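Local coordinates for ferrichrome ABC transporter substrate-binding protein (Staphylococcus pseudintermedius, PDB 5FLY) that probably binds ferrichrome-type iron siderophores and delivers them to an ABC importer, as a class III solute-binding protein, at residues A[24-30]-A[44-50]; A[140-144]-A[269-273]; A[160-164]-A[227-232]. One frame throughout, in Å; residues are numbered along the deposited sequence.

Interaction 1: residues A[24-30]-A[44-50]; sequences DPKRIVV and ANIVGVS
Ile28 and Val30 run beside Ile46 and Val49 as parallel neighbours in a beta-alpha-beta unit, strand 28-30, helix 36-41 and strand 46-50, within the N-terminal parallel sheet of this solute-binding fold. On the face bearing these four residues the apolar branches fit into one another: Ile28 CD1 reaches to 4.1 Å from Ala44 CB, and Val30 CG2 comes over Ile46 CG1. Helix 36-41 covers this layer, with Leu39 resting on Val30, Ala44 and Ile46, and Ala36 on Val49. The other face is shaped by a beta bulge. Val47 is the extra residue, so Ile28 O receives Val47 N at 2.8 Å and, weakly, Gly48 N as well, and the register shifts by one. Val29 is thereby set beside Gly48, where the absence of a side chain makes room for one branch: Val29 CG2 lies 4.1 Å from Gly48 N and 3.9 Å from Val47 CG2. Val47, the bulged residue, is the bump that meets Arg27: Val47 CG1, anti to its own carbonyl carbon (chi1 -65°), sits over one guanidinium face near the rim, 3.7 Å from Arg27 NH1, while Arg27 NH2 is held by Leu80 O. Beyond the bulge regular pairing resumes, Val30 N bonding to Gly48 O and Ser50 N to Val30 O. At the opposite end Asn45 leans into the turn before strand 28-30, its CB lodged against Lys26 O. Its side-chain amide closes that end: Asn45 ND2 donates to Pro25 O at 2.9 Å, almost straight (171°) and within the amide plane, while a water that donates to the same oxygen accepts from Asn45 N at 2.8 Å.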
loop_
_atom_site.group_PDB
_atom_site.type_symbol
_atom_site.label_atom_id
_atom_site.label_comp_id
_atom_site.label_asym_id
_atom_site.label_seq_id
_atom_site.Cartn_x
_atom_site.Cartn_y
_atom_site.Cartn_z
ATOM N N ASP A 24 -8.769 -20.290 14.416
ATOM C CA ASP A 24 -7.887 -19.398 15.159
ATOM C C ASP A 24 -6.426 -19.672 14.818
ATOM O O ASP A 24 -5.777 -20.499 15.461
ATOM C CB ASP A 24 -8.125 -19.573 16.649
ATOM C CG ASP A 24 -7.270 -18.638 17.514
ATOM O OD1 ASP A 24 -6.730 -17.610 17.021
ATOM O OD2 ASP A 24 -7.187 -18.933 18.727
ATOM N N PRO A 25 -5.899 -18.982 13.793
ATOM C CA PRO A 25 -4.523 -19.247 13.377
ATOM C C PRO A 25 -3.516 -18.907 14.482
ATOM O O PRO A 25 -3.549 -17.816 15.039
ATOM C CB PRO A 25 -4.342 -18.338 12.151
ATOM C CG PRO A 25 -5.725 -18.060 11.668
ATOM C CD PRO A 25 -6.575 -18.031 12.901
ATOM N N LYS A 26 -2.649 -19.865 14.783
ATOM C CA LYS A 26 -1.697 -19.769 15.882
ATOM C C LYS A 26 -0.270 -19.483 15.413
ATOM O O LYS A 26 0.552 -19.041 16.206
ATOM C CB LYS A 26 -1.690 -21.074 16.696
ATOM C CG LYS A 26 -3.026 -21.415 17.348
ATOM C CD LYS A 26 -3.477 -20.345 18.318
ATOM C CE LYS A 26 -4.595 -20.871 19.215
ATOM N NZ LYS A 26 -5.082 -19.825 20.176
ATOM N N ARG A 27 0.025 -19.748 14.140
ATOM C CA ARG A 27 1.390 -19.640 13.634
ATOM C C ARG A 27 1.342 -19.221 12.172
ATOM O O ARG A 27 1.459 -20.042 11.279
ATOM C CB ARG A 27 2.154 -20.963 13.790
ATOM C CG ARG A 27 2.325 -21.418 15.233
ATOM C CD ARG A 27 3.247 -22.630 15.336
ATOM N NE ARG A 27 4.611 -22.306 14.941
ATOM C CZ ARG A 27 5.482 -21.656 15.705
ATOM N NH1 ARG A 27 5.124 -21.251 16.909
ATOM N NH2 ARG A 27 6.700 -21.388 15.253
ATOM N N ILE A 28 1.183 -17.921 11.955
ATOM C CA ILE A 28 1.063 -17.355 10.617
ATOM C C ILE A 28 2.423 -16.914 10.120
ATOM O O ILE A 28 3.166 -16.260 10.844
ATOM C CB ILE A 28 0.121 -16.136 10.582
ATOM C CG1 ILE A 28 -1.224 -16.474 11.211
ATOM C CG2 ILE A 28 -0.074 -15.641 9.140
ATOM C CD1 ILE A 28 -2.211 -15.310 11.208
ATOM N N VAL A 29 2.757 -17.283 8.890
ATOM C CA VAL A 29 3.919 -16.725 8.216
ATOM C C VAL A 29 3.403 -15.839 7.109
ATOM O O VAL A 29 2.668 -16.300 6.245
ATOM C CB VAL A 29 4.842 -17.823 7.665
ATOM C CG1 VAL A 29 5.911 -17.229 6.723
ATOM C CG2 VAL A 29 5.461 -18.593 8.831
ATOM N N VAL A 30 3.744 -14.554 7.173
ATOM C CA VAL A 30 3.284 -13.596 6.175
ATOM C C VAL A 30 4.421 -13.279 5.198
ATOM O O VAL A 30 5.321 -12.495 5.511
ATOM C CB VAL A 30 2.767 -12.302 6.849
ATOM C CG1 VAL A 30 2.188 -11.348 5.816
ATOM C CG2 VAL A 30 1.738 -12.626 7.928
ATOM N N ALA A 44 -2.323 -10.389 15.350
ATOM C CA ALA A 44 -2.307 -11.759 14.850
ATOM C C ALA A 44 -1.110 -12.552 15.369
ATOM O O ALA A 44 -0.055 -11.989 15.715
ATOM C CB ALA A 44 -2.299 -11.764 13.335
ATOM N N ASN A 45 -1.268 -13.873 15.400
ATOM C CA ASN A 45 -0.202 -14.760 15.859
ATOM C C ASN A 45 0.828 -15.013 14.758
ATOM O O ASN A 45 0.870 -16.089 14.144
ATOM C CB ASN A 45 -0.801 -16.075 16.361
ATOM C CG ASN A 45 -1.738 -15.870 17.554
ATOM O OD1 ASN A 45 -1.385 -15.177 18.518
ATOM N ND2 ASN A 45 -2.937 -16.446 17.488
ATOM N N ILE A 46 1.684 -14.026 14.522
ATOM C CA ILE A 46 2.641 -14.085 13.423
ATOM C C ILE A 46 3.977 -14.627 13.915
ATOM O O ILE A 46 4.545 -14.116 14.900
ATOM C CB ILE A 46 2.858 -12.696 12.791
ATOM C CG1 ILE A 46 1.543 -12.155 12.214
ATOM C CG2 ILE A 46 3.965 -12.751 11.724
ATOM C CD1 ILE A 46 1.590 -10.696 11.811
ATOM N N VAL A 47 4.479 -15.663 13.247
ATOM C CA VAL A 47 5.750 -16.274 13.619
ATOM C C VAL A 47 6.841 -16.109 12.564
ATOM O O VAL A 47 7.986 -16.459 12.801
ATOM C CB VAL A 47 5.592 -17.786 13.920
ATOM C CG1 VAL A 47 4.710 -18.001 15.151
ATOM C CG2 VAL A 47 5.035 -18.544 12.715
ATOM N N GLY A 48 6.500 -15.581 11.395
ATOM C CA GLY A 48 7.503 -15.290 10.379
ATOM C C GLY A 48 6.960 -14.207 9.486
ATOM O O GLY A 48 5.755 -14.161 9.255
ATOM N N VAL A 49 7.832 -13.331 9.004
ATOM C CA VAL A 49 7.400 -12.256 8.114
ATOM C C VAL A 49 8.484 -11.987 7.068
ATOM O O VAL A 49 9.682 -12.096 7.348
ATOM C CB VAL A 49 7.054 -10.963 8.917
ATOM C CG1 VAL A 49 8.276 -10.389 9.624
ATOM C CG2 VAL A 49 6.398 -9.925 8.011
ATOM N N SER A 50 8.049 -11.652 5.859
ATOM C CA SER A 50 8.966 -11.262 4.791
ATOM C C SER A 50 10.015 -10.275 5.282
ATOM O O SER A 50 9.691 -9.323 6.006
ATOM C CB SER A 50 8.201 -10.638 3.634
ATOM O OG SER A 50 9.102 -10.036 2.726
HETATM O O HOH W 1 -3.727 -14.949 14.466
#

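Interaction 2: residues A[140-144]-A[269-273]; sequences QTAQD and RKDLK
Asp144 is gripped from helix 262-278 by two cationic chains, each crossing it at about a right angle. Arg269 presents the edge of its guanidinium: NH1 donates to Asp144 OD2 at 3.1 Å, on the syn side but tilted out of the carboxylate plane, with carboxylate and guanidinium planes 23° apart. Lys273 comes out fully extended, CG anti to the backbone N (chi1 -176°), and lays CD and CE across the carboxylate before NZ meets Asp144 OD1 at 2.6 Å on the anti side, again out of plane. The same oxygen takes a second bond, from Gln140 NE2 at 2.8 Å, one helical turn earlier, which arrives from the opposite face of the carboxylate plane to Lys273 NZ. Gln140 also packs against the arginine, CG lying over one guanidinium face with the amide plane turned 41° from it. Thr141 CG2 touches the aliphatic part of Arg269 at CD, 3.7 Å away. Three donors thus fix the carboxylate's rotation, and the two positive charges would be expected to keep it ionised. Asp147 is a second anionic partner of Lys273 NZ, and Phe186 packs on Asp144 and Arg269. The arrangement is a salt-bridge network between two nearly parallel helices, tying helix 127-152 to helix 262-278.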
loop_
_atom_site.group_PDB
_atom_site.type_symbol
_atom_site.label_atom_id
_atom_site.label_comp_id
_atom_site.label_asym_id
_atom_site.label_seq_id
_atom_site.Cartn_x
_atom_site.Cartn_y
_atom_site.Cartn_z
ATOM N N GLN A 140 -12.058 10.560 10.562
ATOM C CA GLN A 140 -10.871 11.411 10.579
ATOM C C GLN A 140 -10.570 11.954 9.184
ATOM O O GLN A 140 -10.339 13.166 9.010
ATOM C CB GLN A 140 -9.669 10.626 11.114
ATOM C CG GLN A 140 -8.346 11.373 11.020
ATOM C CD GLN A 140 -8.310 12.570 11.930
ATOM O OE1 GLN A 140 -8.497 12.438 13.140
ATOM N NE2 GLN A 140 -8.094 13.751 11.361
ATOM N N THR A 141 -10.558 11.071 8.186
ATOM C CA THR A 141 -10.139 11.478 6.848
ATOM C C THR A 141 -11.208 12.313 6.146
ATOM O O THR A 141 -10.894 13.131 5.274
ATOM C CB THR A 141 -9.754 10.257 5.961
ATOM O OG1 THR A 141 -10.814 9.292 5.904
ATOM C CG2 THR A 141 -8.489 9.585 6.490
ATOM N N ALA A 142 -12.461 12.147 6.548
ATOM C CA ALA A 142 -13.527 13.020 6.058
ATOM C C ALA A 142 -13.240 14.458 6.464
ATOM O O ALA A 142 -13.372 15.373 5.655
ATOM C CB ALA A 142 -14.880 12.575 6.586
ATOM N N GLN A 143 -12.814 14.659 7.711
ATOM C CA GLN A 143 -12.472 16.005 8.169
ATOM C C GLN A 143 -11.213 16.504 7.472
ATOM O O GLN A 143 -11.159 17.649 7.021
ATOM C CB GLN A 143 -12.302 16.045 9.686
ATOM C CG GLN A 143 -12.089 17.441 10.251
ATOM C CD GLN A 143 -13.222 18.406 9.925
ATOM O OE1 GLN A 143 -14.394 18.127 10.186
ATOM N NE2 GLN A 143 -12.871 19.546 9.344
ATOM N N ASP A 144 -10.205 15.643 7.367
ATOM C CA ASP A 144 -8.996 16.004 6.638
ATOM C C ASP A 144 -9.299 16.495 5.221
ATOM O O ASP A 144 -8.707 17.476 4.761
ATOM C CB ASP A 144 -8.042 14.816 6.542
ATOM C CG ASP A 144 -7.579 14.304 7.892
ATOM O OD1 ASP A 144 -7.640 15.047 8.899
ATOM O OD2 ASP A 144 -7.135 13.133 7.939
ATOM N N ARG A 269 -1.137 9.585 6.282
ATOM C CA ARG A 269 -2.266 10.498 6.394
ATOM C C ARG A 269 -1.755 11.775 7.029
ATOM O O ARG A 269 -2.003 12.874 6.542
ATOM C CB ARG A 269 -3.396 9.912 7.241
ATOM C CG ARG A 269 -4.607 10.816 7.373
ATOM C CD ARG A 269 -5.500 10.445 8.566
ATOM N NE ARG A 269 -4.778 10.510 9.837
ATOM C CZ ARG A 269 -4.516 11.632 10.504
ATOM N NH1 ARG A 269 -4.927 12.800 10.045
ATOM N NH2 ARG A 269 -3.827 11.582 11.634
ATOM N N LYS A 270 -1.018 11.608 8.117
ATOM C CA LYS A 270 -0.530 12.751 8.881
ATOM C C LYS A 270 0.436 13.587 8.064
ATOM O O LYS A 270 0.336 14.828 8.022
ATOM C CB LYS A 270 0.143 12.270 10.169
ATOM C CG LYS A 270 0.333 13.336 11.221
ATOM C CD LYS A 270 1.009 12.774 12.464
ATOM C CE LYS A 270 0.141 11.759 13.198
ATOM N NZ LYS A 270 0.828 11.240 14.421
ATOM N N ASP A 271 1.369 12.907 7.406
ATOM C CA ASP A 271 2.419 13.587 6.653
ATOM C C ASP A 271 1.824 14.306 5.449
ATOM O O ASP A 271 2.170 15.447 5.176
ATOM C CB ASP A 271 3.486 12.599 6.199
ATOM C CG ASP A 271 4.664 13.283 5.517
ATOM O OD1 ASP A 271 5.259 14.193 6.136
ATOM O OD2 ASP A 271 4.987 12.932 4.362
ATOM N N LEU A 272 0.927 13.638 4.730
ATOM C CA LEU A 272 0.334 14.227 3.539
ATOM C C LEU A 272 -0.514 15.427 3.898
ATOM O O LEU A 272 -0.470 16.444 3.223
ATOM C CB LEU A 272 -0.515 13.212 2.776
ATOM C CG LEU A 272 0.275 12.172 1.999
ATOM C CD1 LEU A 272 -0.687 11.125 1.472
ATOM C CD2 LEU A 272 1.063 12.836 0.873
ATOM N N LYS A 273 -1.306 15.302 4.952
ATOM C CA LYS A 273 -2.124 16.429 5.364
ATOM C C LYS A 273 -1.245 17.628 5.692
ATOM O O LYS A 273 -1.532 18.748 5.260
ATOM C CB LYS A 273 -2.994 16.087 6.571
ATOM C CG LYS A 273 -3.941 17.222 6.961
ATOM C CD LYS A 273 -4.862 16.797 8.079
ATOM C CE LYS A 273 -5.928 17.841 8.367
ATOM N NZ LYS A 273 -6.801 17.412 9.487
#

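Interaction 3: residues A[160-164]-A[227-232]; sequences IFEDF and AAQPEF. With 7PG (2,5,8,11,14,17,20,23-octaoxapentacosan-25-ol), chain P.
A first torsion of 164° swings CG of Asp163 away from its amide nitrogen and brings the carboxylate obliquely across Pro230, and Phe232, whose CG stands between its own backbone N and carbonyl carbon (chi1 72°), turns its ring back toward strand 158-164. Asp163 OD2 comes to 3.5 Å from Pro230 CG, while Asp163 CB lies at the edge of the Phe232 ring, near its plane. Phe232 CZ reaches Phe161 CB at 4.0 Å; the two rings meet obliquely, centroids 5.6 Å apart. Ile168 packs on both phenylalanines, and Trp238 of helix 236-239 makes an edge-to-face pair with Phe232. The polar link between carboxylate and loop runs through water: one molecule lies within hydrogen-bonding distance of both Asp163 OD2 (2.8 Å) and Ala228 O, and another donates to Asp163 OD1 at 3.0 Å, with a weak bond from Glu231 N. Glu162 and Phe164, on the other side of the strand, line the ligand pocket. The Phe164 ring receives ether oxygen O2 of the bound polyether over its centre, 3.4 Å from CE2, and Glu162, held by Arg177, Tyr171 and Trp258, approaches the same ligand. Such a central strand, one side backed by a loop and the other lining the ligand pocket, belongs to the C-terminal mixed sheet of this class III binding protein, consistent with a siderophore site.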
loop_
_atom_site.group_PDB
_atom_site.type_symbol
_atom_site.label_atom_id
_atom_site.label_comp_id
_atom_site.label_asym_id
_atom_site.label_seq_id
_atom_site.Cartn_x
_atom_site.Cartn_y
_atom_site.Cartn_z
ATOM N N ILE A 160 0.956 11.126 -8.425
ATOM C CA ILE A 160 2.046 10.515 -7.670
ATOM C C ILE A 160 3.030 9.895 -8.635
ATOM O O ILE A 160 2.684 8.963 -9.371
ATOM C CB ILE A 160 1.566 9.413 -6.682
ATOM C CG1 ILE A 160 0.415 9.905 -5.803
ATOM C CG2 ILE A 160 2.727 8.951 -5.815
ATOM C CD1 ILE A 160 -0.364 8.786 -5.173
ATOM N N PHE A 161 4.242 10.430 -8.645
ATOM C CA PHE A 161 5.366 9.780 -9.300
ATOM C C PHE A 161 6.248 9.075 -8.265
ATOM O O PHE A 161 6.360 9.523 -7.115
ATOM C CB PHE A 161 6.203 10.779 -10.081
ATOM C CG PHE A 161 5.494 11.393 -11.275
ATOM C CD1 PHE A 161 4.985 10.609 -12.312
ATOM C CD2 PHE A 161 5.375 12.772 -11.369
ATOM C CE1 PHE A 161 4.356 11.209 -13.411
ATOM C CE2 PHE A 161 4.747 13.370 -12.453
ATOM C CZ PHE A 161 4.241 12.590 -13.477
ATOM N N GLU A 162 6.851 7.956 -8.657
ATOM C CA GLU A 162 7.930 7.382 -7.851
ATOM C C GLU A 162 9.194 7.245 -8.677
ATOM O O GLU A 162 9.167 6.722 -9.793
ATOM C CB GLU A 162 7.554 6.013 -7.273
ATOM C CG GLU A 162 8.725 5.342 -6.543
ATOM C CD GLU A 162 8.338 4.101 -5.767
ATOM O OE1 GLU A 162 7.186 3.619 -5.912
ATOM O OE2 GLU A 162 9.198 3.610 -5.006
ATOM N N ASP A 163 10.285 7.724 -8.091
ATOM C CA ASP A 163 11.644 7.589 -8.611
ATOM C C ASP A 163 12.246 6.312 -8.012
ATOM O O ASP A 163 12.491 6.235 -6.807
ATOM C CB ASP A 163 12.441 8.863 -8.251
ATOM C CG ASP A 163 13.957 8.703 -8.377
ATOM O OD1 ASP A 163 14.430 8.170 -9.400
ATOM O OD2 ASP A 163 14.681 9.163 -7.453
ATOM N N PHE A 164 12.427 5.285 -8.840
ATOM C CA PHE A 164 12.912 4.004 -8.355
ATOM C C PHE A 164 13.774 3.323 -9.408
ATOM O O PHE A 164 13.334 3.136 -10.539
ATOM C CB PHE A 164 11.747 3.089 -7.973
ATOM C CG PHE A 164 12.188 1.746 -7.479
ATOM C CD1 PHE A 164 12.587 1.582 -6.170
ATOM C CD2 PHE A 164 12.231 0.649 -8.336
ATOM C CE1 PHE A 164 13.013 0.356 -5.708
ATOM C CE2 PHE A 164 12.654 -0.592 -7.871
ATOM C CZ PHE A 164 13.038 -0.734 -6.559
ATOM N N ALA A 227 18.629 9.254 -2.050
ATOM C CA ALA A 227 18.791 9.480 -3.480
ATOM C C ALA A 227 18.953 10.969 -3.784
ATOM O O ALA A 227 18.325 11.816 -3.143
ATOM C CB ALA A 227 17.602 8.910 -4.230
ATOM N N ALA A 228 19.778 11.290 -4.779
ATOM C CA ALA A 228 19.886 12.662 -5.269
ATOM C C ALA A 228 18.595 13.045 -5.966
ATOM O O ALA A 228 17.774 12.179 -6.268
ATOM C CB ALA A 228 21.058 12.814 -6.222
ATOM N N GLN A 229 18.405 14.336 -6.208
ATOM C CA GLN A 229 17.215 14.789 -6.933
ATOM C C GLN A 229 16.978 13.962 -8.196
ATOM O O GLN A 229 17.914 13.739 -8.960
ATOM C CB GLN A 229 17.338 16.254 -7.329
ATOM C CG GLN A 229 16.101 16.787 -8.025
ATOM C CD GLN A 229 16.224 18.246 -8.385
ATOM O OE1 GLN A 229 17.323 18.736 -8.658
ATOM N NE2 GLN A 229 15.099 18.958 -8.371
ATOM N N PRO A 230 15.728 13.521 -8.434
ATOM C CA PRO A 230 15.446 12.768 -9.657
ATOM C C PRO A 230 15.693 13.598 -10.906
ATOM O O PRO A 230 15.452 14.814 -10.931
ATOM C CB PRO A 230 13.958 12.409 -9.519
ATOM C CG PRO A 230 13.696 12.479 -8.089
ATOM C CD PRO A 230 14.523 13.615 -7.593
ATOM N N GLU A 231 16.167 12.933 -11.953
ATOM C CA GLU A 231 16.514 13.625 -13.175
ATOM C C GLU A 231 15.300 14.352 -13.770
ATOM O O GLU A 231 15.443 15.439 -14.337
ATOM C CB GLU A 231 17.102 12.641 -14.187
ATOM C CG GLU A 231 18.305 11.856 -13.669
ATOM C CD GLU A 231 19.464 12.752 -13.207
ATOM O OE1 GLU A 231 19.587 13.894 -13.716
ATOM O OE2 GLU A 231 20.249 12.308 -12.331
ATOM N N PHE A 232 14.102 13.783 -13.604
ATOM C CA PHE A 232 12.920 14.335 -14.258
ATOM C C PHE A 232 12.448 15.636 -13.608
ATOM O O PHE A 232 11.606 16.328 -14.172
ATOM C CB PHE A 232 11.776 13.302 -14.314
ATOM C CG PHE A 232 11.095 13.014 -12.994
ATOM C CD1 PHE A 232 10.109 13.858 -12.511
ATOM C CD2 PHE A 232 11.372 11.845 -12.290
ATOM C CE1 PHE A 232 9.462 13.592 -11.309
ATOM C CE2 PHE A 232 10.715 11.557 -11.094
ATOM C CZ PHE A 232 9.759 12.435 -10.605
HETATM C C2 7PG P . 7.859 -2.560 -2.693
HETATM O O1 7PG P . 8.978 -1.775 -3.000
HETATM C C3 7PG P . 8.795 -0.962 -4.123
HETATM C C4 7PG P . 9.470 -1.590 -5.339
HETATM O O2 7PG P . 9.623 -0.652 -6.370
HETATM C C5 7PG P . 8.447 0.009 -6.738
HETATM C C6 7PG P . 8.397 0.269 -8.240
HETATM O O3 7PG P . 7.071 0.172 -8.686
HETATM C C7 7PG P . 6.618 -1.112 -9.015
HETATM C C8 7PG P . 5.094 -1.083 -9.160
HETATM O O4 7PG P . 4.540 -2.361 -9.357
HETATM C C9 7PG P . 4.808 -3.274 -8.339
HETATM C C10 7PG P . 3.734 -4.353 -8.183
HETATM O O5 7PG P . 3.707 -4.694 -6.820
HETATM C C11 7PG P . 2.615 -5.438 -6.351
HETATM C C12 7PG P . 2.477 -5.226 -4.840
HETATM O O6 7PG P . 1.237 -4.639 -4.536
HETATM C C13 7PG P . 1.212 -3.254 -4.319
HETATM C C14 7PG P . 1.918 -2.914 -3.011
HETATM O O7 7PG P . 1.161 -1.953 -2.332
HETATM C C15 7PG P . 1.273 -1.985 -0.934
HETATM O O HOH W 2 17.330 9.987 -7.766
HETATM O O HOH W 3 16.575 9.688 -10.900
#

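Overall arrangement
Interaction 1, in the parallel sheet, closes before the other two begin, and none of the three touches another. Its centre is about 35 Å from that of interaction 3, on the opposite side of the chain's centre; the polyether lies between them, lined on one side by Glu162 and Phe164 of interaction 3. Interactions 2 and 3 are closer, with centres about 24 Å apart and nearest atoms about 7 Å. Helix 127-152, which carries 140-144, leads directly into strand 158-164, and helix 262-278 returns after the mixed sheet to pair with helix 127-152, so interaction 2 encloses interaction 3 in sequence. Two sheet-based parts joined by a long helix are the layout of class III solute-binding proteins.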